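Local structure of xylan esterase 1 (Thermoanaerobacterium sp. 'JW/SL YS485', 3FCY) at residues 73-76 with 81-84; 125-130 with 135-140; 51-56 with 274-279; 58-63 with 176-181. The protein probably removes acetyl groups from xylan and related acetylated substrates, acting as a family CE7 carbohydrate esterase with an alpha/beta-hydrolase fold. One frame throughout, in Å; residues are numbered along the deposited sequence.

Contact 1 of 4, residues 73-76 with 81-84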
loop_
_atom_site.group_PDB
_atom_site.type_symbol
_atom_site.label_atom_id
_atom_site.label_comp_id
_atom_site.label_asym_id
_atom_site.label_seq_id
_atom_site.Cartn_x
_atom_site.Cartn_y
_atom_site.Cartn_z
ATOM N N SER A 73 24.653 15.993 -32.996
ATOM C CA SER A 73 23.645 15.056 -32.530
ATOM C C SER A 73 22.797 14.546 -33.688
ATOM O O SER A 73 22.685 15.201 -34.724
ATOM C CB SER A 73 22.736 15.736 -31.503
ATOM O OG SER A 73 21.592 14.942 -31.240
ATOM N N SER A 74 22.201 13.372 -33.513
ATOM C CA SER A 74 21.335 12.810 -34.540
ATOM C C SER A 74 20.054 13.644 -34.558
ATOM O O SER A 74 19.319 13.660 -35.548
ATOM C CB SER A 74 21.013 11.347 -34.227
ATOM O OG SER A 74 20.435 11.216 -32.942
ATOM N N PHE A 75 19.791 14.333 -33.450
ATOM C CA PHE A 75 18.622 15.206 -33.342
ATOM C C PHE A 75 19.022 16.550 -33.951
ATOM O O PHE A 75 19.936 17.212 -33.454
ATOM C CB PHE A 75 18.231 15.417 -31.875
ATOM C CG PHE A 75 17.009 16.286 -31.689
ATOM C CD1 PHE A 75 15.732 15.725 -31.672
ATOM C CD2 PHE A 75 17.136 17.666 -31.557
ATOM C CE1 PHE A 75 14.598 16.525 -31.523
ATOM C CE2 PHE A 75 16.007 18.478 -31.409
ATOM C CZ PHE A 75 14.733 17.903 -31.392
ATOM N N GLN A 76 18.334 16.958 -35.011
ATOM C CA GLN A 76 18.652 18.212 -35.683
ATOM C C GLN A 76 17.443 19.080 -36.018
ATOM O O GLN A 76 16.401 18.581 -36.426
ATOM C CB GLN A 76 19.413 17.921 -36.980
ATOM C CG GLN A 76 20.795 17.326 -36.782
ATOM C CD GLN A 76 21.744 18.301 -36.120
ATOM O OE1 GLN A 76 21.854 19.454 -36.542
ATOM N NE2 GLN A 76 22.440 17.846 -35.084
ATOM N N GLU A 81 21.939 24.556 -33.577
ATOM C CA GLU A 81 22.898 23.469 -33.713
ATOM C C GLU A 81 22.848 22.633 -32.439
ATOM O O GLU A 81 23.016 23.157 -31.337
ATOM C CB GLU A 81 24.313 24.021 -33.914
ATOM C CG GLU A 81 24.560 24.654 -35.279
ATOM C CD GLU A 81 24.225 23.712 -36.421
ATOM O OE1 GLU A 81 24.667 22.542 -36.382
ATOM O OE2 GLU A 81 23.521 24.137 -37.358
ATOM N N CYS A 82 22.606 21.336 -32.594
ATOM C CA CYS A 82 22.533 20.430 -31.452
ATOM C C CYS A 82 23.782 19.564 -31.402
ATOM O O CYS A 82 24.035 18.773 -32.311
ATOM C CB CYS A 82 21.288 19.549 -31.553
ATOM S SG CYS A 82 19.741 20.476 -31.450
ATOM N N TYR A 83 24.554 19.724 -30.334
ATOM C CA TYR A 83 25.797 18.980 -30.162
ATOM C C TYR A 83 25.868 18.200 -28.859
ATOM O O TYR A 83 25.320 18.613 -27.828
ATOM C CB TYR A 83 26.997 19.932 -30.159
ATOM C CG TYR A 83 27.182 20.770 -31.401
ATOM C CD1 TYR A 83 27.555 20.186 -32.612
ATOM C CD2 TYR A 83 27.022 22.154 -31.355
ATOM C CE1 TYR A 83 27.768 20.965 -33.749
ATOM C CE2 TYR A 83 27.233 22.940 -32.482
ATOM C CZ TYR A 83 27.604 22.340 -33.674
ATOM O OH TYR A 83 27.808 23.117 -34.792
ATOM N N ASP A 84 26.564 17.070 -28.917
ATOM C CA ASP A 84 26.815 16.263 -27.740
ATOM C C ASP A 84 28.194 16.772 -27.340
ATOM O O ASP A 84 29.156 16.654 -28.105
ATOM C CB ASP A 84 26.864 14.778 -28.097
ATOM C CG ASP A 84 25.486 14.169 -28.213
ATOM O OD1 ASP A 84 25.203 13.510 -29.231
ATOM O OD2 ASP A 84 24.682 14.350 -27.275
HETATM O O HOH W 1 22.374 12.851 -29.792
HETATM O O HOH W 2 20.546 21.053 -35.032
#
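Ser73 and Cys82 close the base of the beta-hairpin that joins strand 69-72 to strand 80-88 at the rim of the central sheet: Ser73 N donates to Cys82 O over 2.9 Å in a nearly straight bond (167°). The packed side lies around Cys82, whose small, apolar side chain fits under the turning chain. Its SG meets the rim of the Phe75 ring in the ring plane, 3.8 Å from CD2, a sulfur-aromatic contact made at the edge; Phe75 also stacks on Trp124. An ST turn shapes the loop, Ser73 OG accepting from Phe75 N. Gln76 occupies the looser side, bent at chi2 (-66°) so that its amide folds back over the turn. NE2 gives a 2.7 Å bond to Ser73 O and a weak one to Cys82 O, while OE1 lies 2.6 Å from a water that may donate to it and that is weakly bonded to Cys82 N. A leucine here would probably take from Ser73 O the amide donor NE2 and from the water one of its possible acceptors, leaving the turn freer to move. On the Asp84 side, where OD2 is held by His96, a second water sits 2.7 Å from Ser73 OG and donates to Asp84 OD1 over 3.0 Å.

Contact 2 of 4, residues 125-130 with 135-140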
loop_
_atom_site.group_PDB
_atom_site.type_symbol
_atom_site.label_atom_id
_atom_site.label_comp_id
_atom_site.label_asym_id
_atom_site.label_seq_id
_atom_site.Cartn_x
_atom_site.Cartn_y
_atom_site.Cartn_z
ATOM N N ASN A 125 14.219 18.255 -27.468
ATOM C CA ASN A 125 13.102 19.150 -27.754
ATOM C C ASN A 125 12.615 20.095 -26.660
ATOM O O ASN A 125 12.385 21.269 -26.933
ATOM C CB ASN A 125 11.922 18.336 -28.311
ATOM C CG ASN A 125 10.983 17.852 -27.229
ATOM O OD1 ASN A 125 10.099 18.585 -26.795
ATOM N ND2 ASN A 125 11.176 16.615 -26.778
ATOM N N ASP A 126 12.467 19.608 -25.433
ATOM C CA ASP A 126 11.970 20.461 -24.358
ATOM C C ASP A 126 12.991 21.470 -23.832
ATOM O O ASP A 126 12.688 22.263 -22.939
ATOM C CB ASP A 126 11.412 19.603 -23.213
ATOM C CG ASP A 126 12.440 18.656 -22.633
ATOM O OD1 ASP A 126 13.345 19.125 -21.909
ATOM O OD2 ASP A 126 12.340 17.439 -22.910
ATOM N N LYS A 127 14.201 21.443 -24.388
ATOM C CA LYS A 127 15.235 22.392 -23.994
ATOM C C LYS A 127 15.117 23.595 -24.929
ATOM O O LYS A 127 15.661 24.667 -24.659
ATOM C CB LYS A 127 16.639 21.785 -24.151
ATOM C CG LYS A 127 16.897 20.504 -23.357
ATOM C CD LYS A 127 16.713 20.712 -21.860
ATOM C CE LYS A 127 17.012 19.433 -21.075
ATOM N NZ LYS A 127 16.155 18.286 -21.498
ATOM N N LEU A 128 14.387 23.404 -26.025
ATOM C CA LEU A 128 14.216 24.449 -27.029
ATOM C C LEU A 128 13.351 25.633 -26.615
ATOM O O LEU A 128 13.309 26.641 -27.320
ATOM C CB LEU A 128 13.661 23.843 -28.323
ATOM C CG LEU A 128 14.539 22.773 -28.982
ATOM C CD1 LEU A 128 13.824 22.207 -30.209
ATOM C CD2 LEU A 128 15.894 23.380 -29.364
ATOM N N ASN A 129 12.658 25.530 -25.487
ATOM C CA ASN A 129 11.833 26.648 -25.051
ATOM C C ASN A 129 12.730 27.845 -24.738
ATOM O O ASN A 129 12.360 28.987 -25.004
ATOM C CB ASN A 129 10.973 26.257 -23.838
ATOM C CG ASN A 129 11.796 25.828 -22.640
ATOM O OD1 ASN A 129 12.877 25.263 -22.781
ATOM N ND2 ASN A 129 11.269 26.075 -21.448
ATOM N N TYR A 130 13.918 27.591 -24.194
ATOM C CA TYR A 130 14.840 28.686 -23.910
ATOM C C TYR A 130 15.627 29.073 -25.162
ATOM O O TYR A 130 16.086 30.210 -25.289
ATOM C CB TYR A 130 15.799 28.327 -22.770
ATOM C CG TYR A 130 15.169 28.502 -21.408
ATOM C CD1 TYR A 130 14.424 27.475 -20.825
ATOM C CD2 TYR A 130 15.281 29.712 -20.721
ATOM C CE1 TYR A 130 13.803 27.648 -19.590
ATOM C CE2 TYR A 130 14.664 29.900 -19.486
ATOM C CZ TYR A 130 13.927 28.861 -18.927
ATOM O OH TYR A 130 13.325 29.026 -17.702
ATOM N N PHE A 135 18.656 31.772 -26.076
ATOM C CA PHE A 135 19.658 31.239 -25.155
ATOM C C PHE A 135 20.403 30.051 -25.741
ATOM O O PHE A 135 19.882 29.340 -26.600
ATOM C CB PHE A 135 19.016 30.700 -23.871
ATOM C CG PHE A 135 18.747 31.726 -22.813
ATOM C CD1 PHE A 135 19.072 31.448 -21.486
ATOM C CD2 PHE A 135 18.093 32.919 -23.108
ATOM C CE1 PHE A 135 18.743 32.340 -20.460
ATOM C CE2 PHE A 135 17.757 33.821 -22.092
ATOM C CZ PHE A 135 18.082 33.528 -20.764
ATOM N N THR A 136 21.629 29.850 -25.264
ATOM C CA THR A 136 22.395 28.669 -25.617
ATOM C C THR A 136 21.955 27.817 -24.427
ATOM O O THR A 136 21.872 28.328 -23.305
ATOM C CB THR A 136 23.921 28.900 -25.541
ATOM O OG1 THR A 136 24.400 29.315 -26.822
ATOM C CG2 THR A 136 24.650 27.614 -25.135
ATOM N N VAL A 137 21.634 26.547 -24.654
ATOM C CA VAL A 137 21.198 25.690 -23.554
ATOM C C VAL A 137 22.082 24.456 -23.422
ATOM O O VAL A 137 22.352 23.762 -24.406
ATOM C CB VAL A 137 19.724 25.233 -23.735
ATOM C CG1 VAL A 137 19.305 24.319 -22.576
ATOM C CG2 VAL A 137 18.808 26.450 -23.801
ATOM N N VAL A 138 22.524 24.195 -22.195
ATOM C CA VAL A 138 23.379 23.051 -21.900
ATOM C C VAL A 138 22.742 22.231 -20.777
ATOM O O VAL A 138 22.246 22.789 -19.803
ATOM C CB VAL A 138 24.790 23.513 -21.451
ATOM C CG1 VAL A 138 25.681 22.305 -21.186
ATOM C CG2 VAL A 138 25.411 24.404 -22.521
ATOM N N ALA A 139 22.745 20.910 -20.929
ATOM C CA ALA A 139 22.177 20.009 -19.923
ATOM C C ALA A 139 23.190 18.899 -19.660
ATOM O O ALA A 139 23.397 18.026 -20.503
ATOM C CB ALA A 139 20.863 19.422 -20.423
ATOM N N MET A 140 23.807 18.942 -18.483
ATOM C CA MET A 140 24.838 17.980 -18.089
ATOM C C MET A 140 24.308 16.673 -17.509
ATOM O O MET A 140 23.281 16.652 -16.826
ATOM C CB MET A 140 25.767 18.630 -17.056
ATOM C CG MET A 140 26.986 17.796 -16.670
ATOM S SD MET A 140 27.816 18.433 -15.188
ATOM C CE MET A 140 26.967 17.493 -13.904
#
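Tyr130 buries more of its surface here than any other residue, lying against Phe135 and Val137. Its CB rests 3.7 Å from Val137 CG2, and its ring turns an edge to Phe135, with CD2 over one face of that ring and toward its rim. The centroids are 5.8 Å apart and the planes meet at 59°, an edge-to-face pair well short of perpendicular. Both aromatic side chains carry CG anti to the carbonyl carbon (chi1 -81° in Tyr130, -84° in Phe135), which leads the two rings off side by side from neighbouring CB atoms. Beneath them Phe135 N donates to Tyr130 O at 3.1 Å, tying the helical turn to the residue that leads into strand 136-140. These elements belong to a beta-alpha-beta unit, in which the chain leaves strand 108-114, passes through the short helix 128-131 and returns as the parallel neighbour strand 136-140. Alternate residues of that strand, Val137 and Ala139, face the helix, and their compact side chains let it settle close. Lys127 lies along them: CB is 4.0 Å from Val137 CG1, and CE is 3.9 Å from Ala139 CB. Its bent chain then brings NZ to Asp126 OD1 in a salt bridge, and to the backbone oxygens of Ser121 and Asp123. A methionine in its place would probably leave the Asp126 carboxylate without its positive mate and those carbonyls without their shared donor. At the far end, the Phe135 side chain comes within about 3 Å of that of Tyr345, a calcium ligand.

Contact 3 of 4, residues 51-56 with 274-279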
loop_
_atom_site.group_PDB
_atom_site.type_symbol
_atom_site.label_atom_id
_atom_site.label_comp_id
_atom_site.label_asym_id
_atom_site.label_seq_id
_atom_site.Cartn_x
_atom_site.Cartn_y
_atom_site.Cartn_z
ATOM N N ASP A 51 36.107 25.354 3.918
ATOM C CA ASP A 51 36.662 26.266 2.926
ATOM C C ASP A 51 37.944 25.737 2.304
ATOM O O ASP A 51 38.109 25.782 1.086
ATOM C CB ASP A 51 36.900 27.644 3.556
ATOM C CG ASP A 51 35.604 28.397 3.809
ATOM O OD1 ASP A 51 35.613 29.354 4.613
ATOM O OD2 ASP A 51 34.575 28.035 3.196
ATOM N N GLU A 52 38.854 25.235 3.133
ATOM C CA GLU A 52 40.109 24.699 2.620
ATOM C C GLU A 52 39.830 23.506 1.711
ATOM O O GLU A 52 40.433 23.364 0.647
ATOM C CB GLU A 52 41.021 24.258 3.767
ATOM C CG GLU A 52 41.399 25.367 4.734
ATOM C CD GLU A 52 40.497 25.422 5.954
ATOM O OE1 GLU A 52 39.279 25.673 5.800
ATOM O OE2 GLU A 52 41.015 25.210 7.074
ATOM N N TYR A 53 38.911 22.649 2.147
ATOM C CA TYR A 53 38.529 21.458 1.388
ATOM C C TYR A 53 38.123 21.832 -0.030
ATOM O O TYR A 53 38.621 21.264 -1.004
ATOM C CB TYR A 53 37.359 20.763 2.087
ATOM C CG TYR A 53 36.764 19.591 1.334
ATOM C CD1 TYR A 53 37.304 18.307 1.453
ATOM C CD2 TYR A 53 35.626 19.756 0.544
ATOM C CE1 TYR A 53 36.713 17.211 0.808
ATOM C CE2 TYR A 53 35.029 18.669 -0.108
ATOM C CZ TYR A 53 35.573 17.404 0.032
ATOM O OH TYR A 53 34.963 16.329 -0.574
ATOM N N TRP A 54 37.216 22.796 -0.141
ATOM C CA TRP A 54 36.733 23.234 -1.443
ATOM C C TRP A 54 37.721 24.057 -2.264
ATOM O O TRP A 54 37.718 23.973 -3.494
ATOM C CB TRP A 54 35.400 23.972 -1.287
ATOM C CG TRP A 54 34.279 23.008 -1.136
ATOM C CD1 TRP A 54 33.564 22.742 -0.004
ATOM C CD2 TRP A 54 33.801 22.103 -2.139
ATOM N NE1 TRP A 54 32.670 21.719 -0.241
ATOM C CE2 TRP A 54 32.796 21.309 -1.543
ATOM C CE3 TRP A 54 34.132 21.882 -3.484
ATOM C CZ2 TRP A 54 32.115 20.308 -2.247
ATOM C CZ3 TRP A 54 33.453 20.881 -4.186
ATOM C CH2 TRP A 54 32.456 20.109 -3.562
ATOM N N ASN A 55 38.567 24.847 -1.604
ATOM C CA ASN A 55 39.557 25.620 -2.352
ATOM C C ASN A 55 40.517 24.631 -2.999
ATOM O O ASN A 55 40.996 24.842 -4.111
ATOM C CB ASN A 55 40.328 26.570 -1.435
ATOM C CG ASN A 55 39.481 27.727 -0.960
ATOM O OD1 ASN A 55 38.623 28.221 -1.695
ATOM N ND2 ASN A 55 39.722 28.180 0.269
ATOM N N ARG A 56 40.782 23.541 -2.286
ATOM C CA ARG A 56 41.662 22.483 -2.766
ATOM C C ARG A 56 41.013 21.795 -3.969
ATOM O O ARG A 56 41.663 21.554 -4.990
ATOM C CB ARG A 56 41.880 21.466 -1.646
ATOM C CG ARG A 56 42.772 20.285 -1.984
ATOM C CD ARG A 56 42.603 19.219 -0.909
ATOM N NE ARG A 56 42.644 19.819 0.422
ATOM C CZ ARG A 56 41.966 19.366 1.469
ATOM N NH1 ARG A 56 41.186 18.302 1.348
ATOM N NH2 ARG A 56 42.052 19.992 2.634
ATOM N N LEU A 274 29.573 14.363 5.709
ATOM C CA LEU A 274 28.551 14.629 4.696
ATOM C C LEU A 274 28.395 16.146 4.555
ATOM O O LEU A 274 27.842 16.644 3.573
ATOM C CB LEU A 274 27.212 14.001 5.099
ATOM C CG LEU A 274 27.111 12.471 5.019
ATOM C CD1 LEU A 274 25.769 12.015 5.572
ATOM C CD2 LEU A 274 27.279 12.014 3.578
ATOM N N GLY A 275 28.888 16.872 5.553
ATOM C CA GLY A 275 28.812 18.321 5.528
ATOM C C GLY A 275 29.568 18.911 4.352
ATOM O O GLY A 275 29.257 20.009 3.892
ATOM N N TYR A 276 30.565 18.184 3.857
ATOM C CA TYR A 276 31.353 18.650 2.721
ATOM C C TYR A 276 30.516 18.777 1.457
ATOM O O TYR A 276 30.817 19.599 0.585
ATOM C CB TYR A 276 32.514 17.696 2.437
ATOM C CG TYR A 276 33.644 17.770 3.432
ATOM C CD1 TYR A 276 34.372 18.951 3.607
ATOM C CD2 TYR A 276 34.006 16.656 4.182
ATOM C CE1 TYR A 276 35.439 19.013 4.507
ATOM C CE2 TYR A 276 35.065 16.707 5.082
ATOM C CZ TYR A 276 35.777 17.886 5.239
ATOM O OH TYR A 276 36.824 17.926 6.132
ATOM N N ILE A 277 29.473 17.957 1.350
ATOM C CA ILE A 277 28.621 17.989 0.170
ATOM C C ILE A 277 27.190 18.397 0.490
ATOM O O ILE A 277 26.247 18.005 -0.202
ATOM C CB ILE A 277 28.626 16.621 -0.560
ATOM C CG1 ILE A 277 28.152 15.510 0.382
ATOM C CG2 ILE A 277 30.035 16.319 -1.067
ATOM C CD1 ILE A 277 28.038 14.152 -0.288
ATOM N N ASP A 278 27.044 19.184 1.551
ATOM C CA ASP A 278 25.749 19.694 1.987
ATOM C C ASP A 278 25.632 21.074 1.342
ATOM O O ASP A 278 26.313 22.014 1.768
ATOM C CB ASP A 278 25.735 19.831 3.515
ATOM C CG ASP A 278 24.399 20.308 4.054
ATOM O OD1 ASP A 278 23.605 20.869 3.274
ATOM O OD2 ASP A 278 24.148 20.133 5.266
ATOM N N VAL A 279 24.787 21.204 0.320
ATOM C CA VAL A 279 24.641 22.485 -0.370
ATOM C C VAL A 279 24.289 23.666 0.528
ATOM O O VAL A 279 24.578 24.816 0.181
ATOM C CB VAL A 279 23.600 22.417 -1.520
ATOM C CG1 VAL A 279 24.080 21.449 -2.587
ATOM C CG2 VAL A 279 22.232 22.013 -0.984
#
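Tyr276 O accepts from Trp54 NE1 over 2.9 Å, in the plane of its own carbonyl and close to that of the indole. The bond is bent at the hydrogen (136°), since the oxygen also lies beside the six-membered ring, 3.2 Å from CZ2. Trp54 suits this place because one side chain supplies both an N-H for a backbone oxygen and a broad apolar surface for the interior. Next to it Tyr53 stacks on Tyr276, face to face and offset, with centroids 4.0 Å apart and planes inclined by 26°. Tyr276 CD1 lies over the Tyr53 ring, 3.4 Å from CG, and Tyr276 CB adds a CH-pi contact over the same ring. CG of Tyr53 stands anti to the backbone N (174°), which carries the ring off the helix toward the turn. The pair thus fastens helix 50-62, near the N-terminus, to the turn linking helices 267-274 and 279-282 in the helical layer of this alpha/beta hydrolase. That turn is itself framed by Ile277 N bonding to Leu274 O and by Asp278, the N-cap of the next helix. The phenol ends are anchored separately: Tyr53 OH hydrogen-bonds with Ala172 O, and Tyr276 OH with Asp49 OD1.

Contact 4 of 4, residues 58-63 with 176-181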
loop_
_atom_site.group_PDB
_atom_site.type_symbol
_atom_site.label_atom_id
_atom_site.label_comp_id
_atom_site.label_asym_id
_atom_site.label_seq_id
_atom_site.Cartn_x
_atom_site.Cartn_y
_atom_site.Cartn_z
ATOM N N LEU A 58 38.704 22.965 -6.013
ATOM C CA LEU A 58 38.682 23.875 -7.151
ATOM C C LEU A 58 40.047 23.914 -7.832
ATOM O O LEU A 58 40.133 23.993 -9.059
ATOM C CB LEU A 58 38.260 25.281 -6.703
ATOM C CG LEU A 58 36.765 25.424 -6.395
ATOM C CD1 LEU A 58 36.463 26.827 -5.899
ATOM C CD2 LEU A 58 35.957 25.115 -7.651
ATOM N N ASP A 59 41.112 23.853 -7.036
ATOM C CA ASP A 59 42.466 23.848 -7.586
ATOM C C ASP A 59 42.642 22.624 -8.477
ATOM O O ASP A 59 43.151 22.727 -9.591
ATOM C CB ASP A 59 43.505 23.813 -6.461
ATOM C CG ASP A 59 43.743 25.174 -5.843
ATOM O OD1 ASP A 59 44.413 25.243 -4.789
ATOM O OD2 ASP A 59 43.265 26.177 -6.417
ATOM N N GLU A 60 42.221 21.460 -7.986
ATOM C CA GLU A 60 42.339 20.238 -8.774
ATOM C C GLU A 60 41.523 20.350 -10.067
ATOM O O GLU A 60 41.977 19.953 -11.139
ATOM C CB GLU A 60 41.879 19.011 -7.960
ATOM C CG GLU A 60 41.535 17.794 -8.836
ATOM C CD GLU A 60 41.377 16.487 -8.065
ATOM O OE1 GLU A 60 40.904 16.507 -6.911
ATOM O OE2 GLU A 60 41.715 15.426 -8.636
ATOM N N MET A 61 40.318 20.896 -9.965
ATOM C CA MET A 61 39.459 21.048 -11.132
ATOM C C MET A 61 40.103 21.979 -12.152
ATOM O O MET A 61 40.151 21.676 -13.347
ATOM C CB MET A 61 38.090 21.594 -10.702
ATOM C CG MET A 61 37.077 21.784 -11.825
ATOM S SD MET A 61 37.284 23.325 -12.756
ATOM C CE MET A 61 36.603 24.509 -11.590
ATOM N N ARG A 62 40.617 23.106 -11.671
ATOM C CA ARG A 62 41.241 24.088 -12.548
ATOM C C ARG A 62 42.528 23.622 -13.221
ATOM O O ARG A 62 42.970 24.221 -14.197
ATOM C CB ARG A 62 41.469 25.388 -11.774
ATOM C CG ARG A 62 40.165 26.133 -11.525
ATOM C CD ARG A 62 40.263 27.144 -10.399
ATOM N NE ARG A 62 38.971 27.789 -10.168
ATOM C CZ ARG A 62 38.672 28.510 -9.092
ATOM N NH1 ARG A 62 39.573 28.679 -8.133
ATOM N NH2 ARG A 62 37.473 29.068 -8.979
ATOM N N SER A 63 43.121 22.546 -12.719
ATOM C CA SER A 63 44.346 22.031 -13.318
ATOM C C SER A 63 44.037 20.997 -14.403
ATOM O O SER A 63 44.937 20.522 -15.096
ATOM C CB SER A 63 45.230 21.392 -12.246
ATOM O OG SER A 63 44.600 20.248 -11.692
ATOM N N LEU A 176 32.293 11.051 -4.249
ATOM C CA LEU A 176 31.777 11.252 -5.598
ATOM C C LEU A 176 31.024 12.556 -5.861
ATOM O O LEU A 176 31.212 13.161 -6.911
ATOM C CB LEU A 176 30.906 10.064 -6.021
ATOM C CG LEU A 176 30.363 10.128 -7.451
ATOM C CD1 LEU A 176 31.516 10.270 -8.440
ATOM C CD2 LEU A 176 29.546 8.874 -7.759
ATOM N N PHE A 177 30.167 12.998 -4.946
ATOM C CA PHE A 177 29.447 14.248 -5.209
ATOM C C PHE A 177 30.382 15.449 -5.163
ATOM O O PHE A 177 30.024 16.547 -5.586
ATOM C CB PHE A 177 28.272 14.442 -4.246
ATOM C CG PHE A 177 26.954 13.982 -4.812
ATOM C CD1 PHE A 177 26.425 14.585 -5.955
ATOM C CD2 PHE A 177 26.255 12.931 -4.227
ATOM C CE1 PHE A 177 25.218 14.143 -6.509
ATOM C CE2 PHE A 177 25.051 12.483 -4.771
ATOM C CZ PHE A 177 24.531 13.088 -5.915
ATOM N N ARG A 178 31.586 15.231 -4.651
ATOM C CA ARG A 178 32.582 16.287 -4.597
ATOM C C ARG A 178 33.028 16.498 -6.049
ATOM O O ARG A 178 33.128 17.633 -6.529
ATOM C CB ARG A 178 33.748 15.842 -3.707
ATOM C CG ARG A 178 34.887 16.837 -3.541
ATOM C CD ARG A 178 36.002 16.535 -4.512
ATOM N NE ARG A 178 37.299 17.012 -4.038
ATOM C CZ ARG A 178 38.424 16.894 -4.733
ATOM N NH1 ARG A 178 38.404 16.315 -5.929
ATOM N NH2 ARG A 178 39.565 17.357 -4.244
ATOM N N HIS A 179 33.255 15.393 -6.758
ATOM C CA HIS A 179 33.673 15.461 -8.154
ATOM C C HIS A 179 32.525 15.982 -9.018
ATOM O O HIS A 179 32.731 16.808 -9.908
ATOM C CB HIS A 179 34.099 14.080 -8.662
ATOM C CG HIS A 179 35.056 13.371 -7.754
ATOM N ND1 HIS A 179 36.042 14.029 -7.052
ATOM C CD2 HIS A 179 35.189 12.057 -7.451
ATOM C CE1 HIS A 179 36.742 13.152 -6.353
ATOM N NE2 HIS A 179 36.245 11.948 -6.577
ATOM N N ILE A 180 31.320 15.487 -8.752
ATOM C CA ILE A 180 30.139 15.911 -9.494
ATOM C C ILE A 180 29.942 17.419 -9.347
ATOM O O ILE A 180 29.683 18.111 -10.329
ATOM C CB ILE A 180 28.872 15.168 -9.006
ATOM C CG1 ILE A 180 29.011 13.669 -9.305
ATOM C CG2 ILE A 180 27.632 15.732 -9.707
ATOM C CD1 ILE A 180 27.897 12.806 -8.728
ATOM N N PHE A 181 30.064 17.930 -8.123
ATOM C CA PHE A 181 29.920 19.366 -7.902
ATOM C C PHE A 181 30.976 20.079 -8.744
ATOM O O PHE A 181 30.682 21.070 -9.417
ATOM C CB PHE A 181 30.121 19.717 -6.423
ATOM C CG PHE A 181 28.944 19.380 -5.533
ATOM C CD1 PHE A 181 27.873 18.625 -6.002
ATOM C CD2 PHE A 181 28.933 19.799 -4.203
ATOM C CE1 PHE A 181 26.808 18.291 -5.159
ATOM C CE2 PHE A 181 27.877 19.470 -3.352
ATOM C CZ PHE A 181 26.813 18.713 -3.831
#
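Glu60 and Arg178 face each other from two regular helical segments, 58-62 and 176-181, whose backbones stand well apart, with 11.3 Å between the CA atoms of the two residues. Long side chains are therefore needed to span the gap, and a glutamate and an arginine meet that need. Glu60 reaches out fully extended from a chi1 of 161°, whereas Arg178 is bent at chi2 (-96°). They join through a single oxygen: Glu60 OE1 takes a sound bond from Arg178 NH1 at 2.7 Å and a weak one from NH2 at 3.1 Å, so that the guanidinium grips it like a fork. The oxygen lies in the guanidinium plane, at its edge, but the carboxylate is turned 77° against that plane, and NH1 approaches from above the carboxylate plane. This is not the flat pairing in which each oxygen has its own N-H; here OE2 is left to form a salt bridge with Arg91 NE. The shaft of Arg178 is packed by Tyr53, Trp54 and Ala57, which confine it. The backbone oxygen of Glu60 is met from one face by both Ser63 N and Ser63 OG, three residues on, the hydroxyl donating over 2.7 Å. The contact joins helix 50-62 to helix 176-192, which packs on the central sheet of the alpha/beta-hydrolase fold. With Arg91 and Arg178 gathered round it, the Glu60 carboxylate is likely to stay ionised, and its negative charge would let the two arginines lie close together.

How the contacts relate
Contacts 1 and 2 come in series along the chain, and both lie within the much longer span between the two segments of contact 4, itself enclosed by contact 3. Contacts 1 and 2 have centres 12 Å apart, reach the same sheet and both touch the second subunit, so this end of the fold is also an assembly surface. Contacts 3 and 4 share helix 50-62, with centres 10 Å apart, and meet where Trp54 CH2 packs 3.6 Å from Phe181 CD2. Contacts 1 and 3 lie on opposite sides of the chain's centre, with their own centres 36 Å apart. Helix 176-192, following strand 136-140, links the sheet with helix 50-62.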